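Local coordinates for Alp7A (Bacillus subtilis, PDB 5EC0), which probably forms nucleotide-dependent, actin-like filaments that segregate plasmid DNA in the bacterial cell, at residues S44-P49 / L162-E167; D51-L56 / T105-A110. All coordinates share one frame; numbering follows the deposited sequence.

Contact 1 of 2, residues S44-P49 / L162-E167; sequences SIVEDP and LGLEKE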
loop_
_atom_site.group_PDB
_atom_site.type_symbol
_atom_site.label_atom_id
_atom_site.label_comp_id
_atom_site.label_asym_id
_atom_site.label_seq_id
_atom_site.Cartn_x
_atom_site.Cartn_y
_atom_site.Cartn_z
ATOM N N SER A 44 -13.181 -11.779 26.642
ATOM C CA SER A 44 -13.831 -13.042 26.285
ATOM C C SER A 44 -13.063 -13.780 25.189
ATOM O O SER A 44 -12.575 -13.161 24.254
ATOM C CB SER A 44 -15.281 -12.799 25.842
ATOM O OG SER A 44 -15.986 -11.936 26.728
ATOM N N ILE A 45 -12.967 -15.103 25.315
ATOM C CA ILE A 45 -12.237 -15.962 24.372
ATOM C C ILE A 45 -12.768 -15.895 22.932
ATOM O O ILE A 45 -13.971 -15.753 22.715
ATOM C CB ILE A 45 -12.296 -17.448 24.832
ATOM C CG1 ILE A 45 -12.129 -17.563 26.350
ATOM C CG2 ILE A 45 -11.269 -18.301 24.103
ATOM C CD1 ILE A 45 -12.309 -18.969 26.882
ATOM N N VAL A 46 -11.878 -15.996 21.945
ATOM C CA VAL A 46 -12.320 -16.202 20.564
ATOM C C VAL A 46 -11.744 -17.520 20.044
ATOM O O VAL A 46 -10.650 -17.939 20.436
ATOM C CB VAL A 46 -11.928 -15.030 19.629
ATOM C CG1 VAL A 46 -12.222 -13.708 20.302
ATOM C CG2 VAL A 46 -10.471 -15.116 19.183
ATOM N N GLU A 47 -12.499 -18.182 19.172
ATOM C CA GLU A 47 -12.165 -19.535 18.739
ATOM C C GLU A 47 -11.948 -19.623 17.224
ATOM O O GLU A 47 -11.109 -20.394 16.751
ATOM C CB GLU A 47 -13.270 -20.492 19.191
ATOM C CG GLU A 47 -12.980 -21.958 18.986
ATOM C CD GLU A 47 -14.227 -22.813 19.135
ATOM O OE1 GLU A 47 -15.298 -22.413 18.630
ATOM O OE2 GLU A 47 -14.136 -23.879 19.777
ATOM N N ASP A 48 -12.696 -18.819 16.475
ATOM C CA ASP A 48 -12.566 -18.754 15.021
ATOM C C ASP A 48 -11.402 -17.849 14.613
ATOM O O ASP A 48 -11.427 -16.644 14.869
ATOM C CB ASP A 48 -13.877 -18.264 14.407
ATOM C CG ASP A 48 -13.875 -18.301 12.895
ATOM O OD1 ASP A 48 -12.891 -18.778 12.291
ATOM O OD2 ASP A 48 -14.882 -17.853 12.304
ATOM N N PRO A 49 -10.379 -18.433 13.965
ATOM C CA PRO A 49 -9.164 -17.705 13.583
ATOM C C PRO A 49 -9.433 -16.428 12.790
ATOM O O PRO A 49 -8.624 -15.497 12.841
ATOM C CB PRO A 49 -8.409 -18.720 12.727
ATOM C CG PRO A 49 -8.859 -20.046 13.256
ATOM C CD PRO A 49 -10.294 -19.865 13.628
ATOM N N LEU A 162 -6.869 -14.248 23.745
ATOM C CA LEU A 162 -7.383 -15.472 24.367
ATOM C C LEU A 162 -8.067 -16.395 23.352
ATOM O O LEU A 162 -8.892 -15.947 22.555
ATOM C CB LEU A 162 -8.358 -15.136 25.496
ATOM C CG LEU A 162 -7.836 -14.639 26.851
ATOM C CD1 LEU A 162 -7.110 -13.297 26.749
ATOM C CD2 LEU A 162 -8.992 -14.543 27.845
ATOM N N GLY A 163 -7.715 -17.679 23.386
ATOM C CA GLY A 163 -8.194 -18.636 22.404
ATOM C C GLY A 163 -7.206 -18.970 21.298
ATOM O O GLY A 163 -7.293 -20.040 20.697
ATOM N N LEU A 164 -6.268 -18.061 21.027
ATOM C CA LEU A 164 -5.296 -18.234 19.939
ATOM C C LEU A 164 -3.869 -17.912 20.384
ATOM O O LEU A 164 -3.011 -17.595 19.564
ATOM C CB LEU A 164 -5.667 -17.355 18.745
ATOM C CG LEU A 164 -6.965 -17.718 18.025
ATOM C CD1 LEU A 164 -7.391 -16.600 17.088
ATOM C CD2 LEU A 164 -6.818 -19.037 17.269
ATOM N N GLU A 165 -3.632 -17.987 21.689
ATOM C CA GLU A 165 -2.317 -17.726 22.263
ATOM C C GLU A 165 -1.247 -18.694 21.769
ATOM O O GLU A 165 -1.495 -19.887 21.613
ATOM C CB GLU A 165 -2.378 -17.802 23.790
ATOM C CG GLU A 165 -3.435 -16.920 24.417
ATOM C CD GLU A 165 -4.679 -17.697 24.794
ATOM O OE1 GLU A 165 -5.139 -18.523 23.978
ATOM O OE2 GLU A 165 -5.189 -17.486 25.914
ATOM N N LYS A 166 -0.055 -18.157 21.541
ATOM C CA LYS A 166 1.148 -18.941 21.253
ATOM C C LYS A 166 2.303 -17.980 21.052
ATOM O O LYS A 166 2.088 -16.800 20.778
ATOM C CB LYS A 166 0.983 -19.822 20.002
ATOM C CG LYS A 166 0.758 -19.047 18.710
ATOM C CD LYS A 166 0.937 -19.929 17.475
ATOM C CE LYS A 166 -0.189 -20.951 17.347
ATOM N NZ LYS A 166 -0.023 -21.829 16.155
ATOM N N GLU A 167 3.522 -18.487 21.187
ATOM C CA GLU A 167 4.692 -17.783 20.675
ATOM C C GLU A 167 5.126 -18.396 19.340
ATOM O O GLU A 167 5.477 -19.578 19.255
ATOM C CB GLU A 167 5.853 -17.812 21.669
ATOM C CG GLU A 167 6.963 -16.848 21.297
ATOM C CD GLU A 167 8.061 -16.780 22.344
ATOM O OE1 GLU A 167 8.321 -17.815 23.006
ATOM O OE2 GLU A 167 8.655 -15.686 22.503
#

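Contact 2 of 2, residues D51-L56 / T105-A110; sequences DLKDRL and TAYYQA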
loop_
_atom_site.group_PDB
_atom_site.type_symbol
_atom_site.label_atom_id
_atom_site.label_comp_id
_atom_site.label_asym_id
_atom_site.label_seq_id
_atom_site.Cartn_x
_atom_site.Cartn_y
_atom_site.Cartn_z
ATOM N N ASP A 51 -11.564 -14.254 13.400
ATOM C CA ASP A 51 -11.875 -13.177 14.330
ATOM C C ASP A 51 -10.612 -12.475 14.830
ATOM O O ASP A 51 -10.671 -11.363 15.329
ATOM C CB ASP A 51 -12.682 -13.706 15.517
ATOM C CG ASP A 51 -14.073 -14.179 15.116
ATOM O OD1 ASP A 51 -14.600 -13.682 14.100
ATOM O OD2 ASP A 51 -14.646 -15.038 15.826
ATOM N N LEU A 52 -9.464 -13.119 14.676
ATOM C CA LEU A 52 -8.212 -12.566 15.175
ATOM C C LEU A 52 -7.814 -11.265 14.465
ATOM O O LEU A 52 -7.126 -10.422 15.034
ATOM C CB LEU A 52 -7.102 -13.597 15.020
ATOM C CG LEU A 52 -5.704 -13.226 15.511
ATOM C CD1 LEU A 52 -5.714 -12.955 17.022
ATOM C CD2 LEU A 52 -4.720 -14.327 15.149
ATOM N N LYS A 53 -8.249 -11.111 13.221
ATOM C CA LYS A 53 -7.805 -9.995 12.399
ATOM C C LYS A 53 -8.138 -8.659 13.061
ATOM O O LYS A 53 -7.312 -7.745 13.069
ATOM C CB LYS A 53 -8.435 -10.070 11.006
ATOM C CG LYS A 53 -7.738 -9.209 9.975
ATOM C CD LYS A 53 -8.394 -9.340 8.617
ATOM C CE LYS A 53 -8.505 -7.983 7.947
ATOM N NZ LYS A 53 -8.889 -8.078 6.514
ATOM N N ASP A 54 -9.329 -8.570 13.649
ATOM C CA ASP A 54 -9.759 -7.350 14.328
ATOM C C ASP A 54 -9.345 -7.354 15.790
ATOM O O ASP A 54 -9.675 -6.433 16.531
ATOM C CB ASP A 54 -11.285 -7.164 14.234
ATOM C CG ASP A 54 -11.763 -6.830 12.817
ATOM O OD1 ASP A 54 -10.910 -6.596 11.923
ATOM O OD2 ASP A 54 -13.000 -6.789 12.609
ATOM N N ARG A 55 -8.638 -8.389 16.222
ATOM C CA ARG A 55 -8.346 -8.521 17.649
ATOM C C ARG A 55 -6.853 -8.796 17.871
ATOM O O ARG A 55 -6.485 -9.646 18.681
ATOM C CB ARG A 55 -9.215 -9.624 18.278
ATOM C CG ARG A 55 -10.749 -9.421 18.074
ATOM C CD ARG A 55 -11.575 -10.606 18.559
ATOM N NE ARG A 55 -13.012 -10.449 18.281
ATOM C CZ ARG A 55 -13.942 -10.084 19.166
ATOM N NH1 ARG A 55 -13.618 -9.828 20.431
ATOM N NH2 ARG A 55 -15.215 -9.985 18.788
ATOM N N LEU A 56 -6.004 -8.055 17.159
ATOM C CA LEU A 56 -4.557 -8.291 17.200
ATOM C C LEU A 56 -3.868 -7.672 18.410
ATOM O O LEU A 56 -3.588 -6.472 18.448
ATOM C CB LEU A 56 -3.894 -7.768 15.923
ATOM C CG LEU A 56 -4.220 -8.617 14.699
ATOM C CD1 LEU A 56 -3.623 -8.014 13.459
ATOM C CD2 LEU A 56 -3.754 -10.049 14.894
ATOM N N THR A 105 1.766 -11.910 9.930
ATOM C CA THR A 105 2.210 -13.279 9.718
ATOM C C THR A 105 1.518 -14.245 10.715
ATOM O O THR A 105 1.134 -15.351 10.349
ATOM C CB THR A 105 3.740 -13.395 9.866
ATOM O OG1 THR A 105 4.395 -12.463 8.990
ATOM C CG2 THR A 105 4.199 -14.818 9.556
ATOM N N ALA A 106 1.376 -13.823 11.970
ATOM C CA ALA A 106 0.744 -14.657 12.986
ATOM C C ALA A 106 -0.736 -14.847 12.665
ATOM O O ALA A 106 -1.306 -15.927 12.879
ATOM C CB ALA A 106 0.919 -14.046 14.364
ATOM N N TYR A 107 -1.350 -13.794 12.134
ATOM C CA TYR A 107 -2.738 -13.871 11.706
ATOM C C TYR A 107 -2.923 -14.890 10.582
ATOM O O TYR A 107 -3.838 -15.722 10.613
ATOM C CB TYR A 107 -3.238 -12.511 11.242
ATOM C CG TYR A 107 -4.558 -12.624 10.526
ATOM C CD1 TYR A 107 -5.700 -13.043 11.202
ATOM C CD2 TYR A 107 -4.661 -12.343 9.170
ATOM C CE1 TYR A 107 -6.914 -13.160 10.552
ATOM C CE2 TYR A 107 -5.870 -12.456 8.512
ATOM C CZ TYR A 107 -6.992 -12.867 9.216
ATOM O OH TYR A 107 -8.188 -12.986 8.562
ATOM N N TYR A 108 -2.056 -14.815 9.579
ATOM C CA TYR A 108 -2.137 -15.740 8.456
ATOM C C TYR A 108 -1.914 -17.173 8.934
ATOM O O TYR A 108 -2.576 -18.101 8.459
ATOM C CB TYR A 108 -1.120 -15.376 7.378
ATOM C CG TYR A 108 -1.142 -16.307 6.191
ATOM C CD1 TYR A 108 -2.020 -16.088 5.126
ATOM C CD2 TYR A 108 -0.278 -17.394 6.120
ATOM C CE1 TYR A 108 -2.038 -16.930 4.028
ATOM C CE2 TYR A 108 -0.296 -18.255 5.028
ATOM C CZ TYR A 108 -1.173 -18.016 3.981
ATOM O OH TYR A 108 -1.184 -18.863 2.886
ATOM N N GLN A 109 -0.993 -17.347 9.884
ATOM C CA GLN A 109 -0.726 -18.673 10.435
ATOM C C GLN A 109 -1.961 -19.223 11.142
ATOM O O GLN A 109 -2.290 -20.402 10.994
ATOM C CB GLN A 109 0.455 -18.647 11.404
ATOM C CG GLN A 109 1.028 -20.017 11.705
ATOM C CD GLN A 109 0.204 -20.850 12.707
ATOM O OE1 GLN A 109 -0.307 -20.335 13.709
ATOM N NE2 GLN A 109 0.083 -22.147 12.431
ATOM N N ALA A 110 -2.632 -18.372 11.916
ATOM C CA ALA A 110 -3.828 -18.784 12.653
ATOM C C ALA A 110 -4.974 -19.097 11.697
ATOM O O ALA A 110 -5.731 -20.034 11.919
ATOM C CB ALA A 110 -4.251 -17.708 13.636
#

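Contact 1 of 2, residues S44-P49 / L162-E167
Ile45 holds CG1 beside its own backbone N (chi1 -41°) and CG2 anti to that N, a setting that puts the CG2 methyl against the backbone of Gly163, with CG2 3.5 Å from Gly163 CA. Leu164 has CG beside its backbone N and extends CD1 anti to CA (chi2 167°). That methyl meets two partners: Val46 CG2 lies 4.0 Å from Leu164 CD1, and Pro49 CA is 4.1 Å from the same Leu164 CD1. The Val46 and Leu164 side chains cross at about a right angle. Between these apolar patches runs the single hydrogen bond of the interface, Val46 N to Leu162 O at 3.0 Å. Its N-H points almost straight at the oxygen (176°), although the donor stands well above the carbonyl plane. The same Val46 also takes, at its O, a CA-H...O contact from Gly163 CA at 3.2 Å. A side chain on Gly163 would run into both Val46 O and Ile45 CG2, and the local backbone conformation disfavours one as well, so glycine is what permits this close approach. Within the turn, Glu165 OE1 accepts a weak hydrogen bond from Gly163 N at 2.8 Å, tying the turn back on itself just before the strand begins. Lys166 then pairs by backbone with Val159. The arrangement is that of a β-hairpin, strands 153-159 and 166-179, whose connecting loop is packed against the irregular segment 44-49 on the outer side of the actin-like fold, away from the nucleotide pocket.

Contact 2 of 2, residues D51-L56 / T105-A110
The loop that leads into strand 56-62 packs here on helix 95-112, with Leu52 and Lys53 meeting Tyr107. Lys53 places CG over one face of the ring, in a CH-pi contact 4.0 Å from the Tyr107 ring centroid and shifted toward the rim. Lys53 CB comes to 3.5 Å from Tyr107 CE1, a rim atom. Farther out, Lys53 CD reaches the phenol end, 3.7 Å from Tyr107 OH. Lys53 NZ continues to a weak hydrogen bond with Glu25 O. Leu52 works from another direction: its CB lies at the ring edge, near the ring plane, 4.1 Å from Tyr107 CD1. Chi1 of -179° sets Leu52 CG anti to the backbone N, and chi2 then turns Leu52 CD2 to within 3.7 Å of Ala110 CB. Here a helix of the actin-like fold packs on the mixed sheet, with Ala106 and Gln109 touching Leu168 of strand 166-179, while Tyr107 and Ala110 of the same helix meet the loop. Phe24, from strand 22-33, meets Tyr107 edge-to-face, adding a sheet residue to the ring's surroundings. An alanine in place of Tyr107 would probably open a gap beside Leu52 and Phe24 and leave Lys53 CG without the ring face it covers. Leu56 CD2 rests 4.4 Å from Tyr107 CB, where the loop runs into the sheet.

Overall arrangement
The two contacts are neighbours, their centres about 9 Å apart, on the same flank of the chain. Along the sequence the order is 44-49, 51-56, 105-110, 162-167, so contact 1 brackets contact 2. Both draw on the one loop between helix 35-38 and strand 56-62: residues 44-49 meet the hairpin turn and residues 51-56, further along, meet helix 95-112. Direct touches join them, Leu164 CD1 to Leu52 CB at 3.7 Å, and a probable hydrogen bond from Lys166 NZ to Gln109 OE1. Loop and helix thus pack together against the hairpin end of the mixed sheet. Contact 1 lies away from the nucleotide pocket; in contact 2 the Lys53 side chain stays about 10 Å from the bound ADP, so this is structural packing.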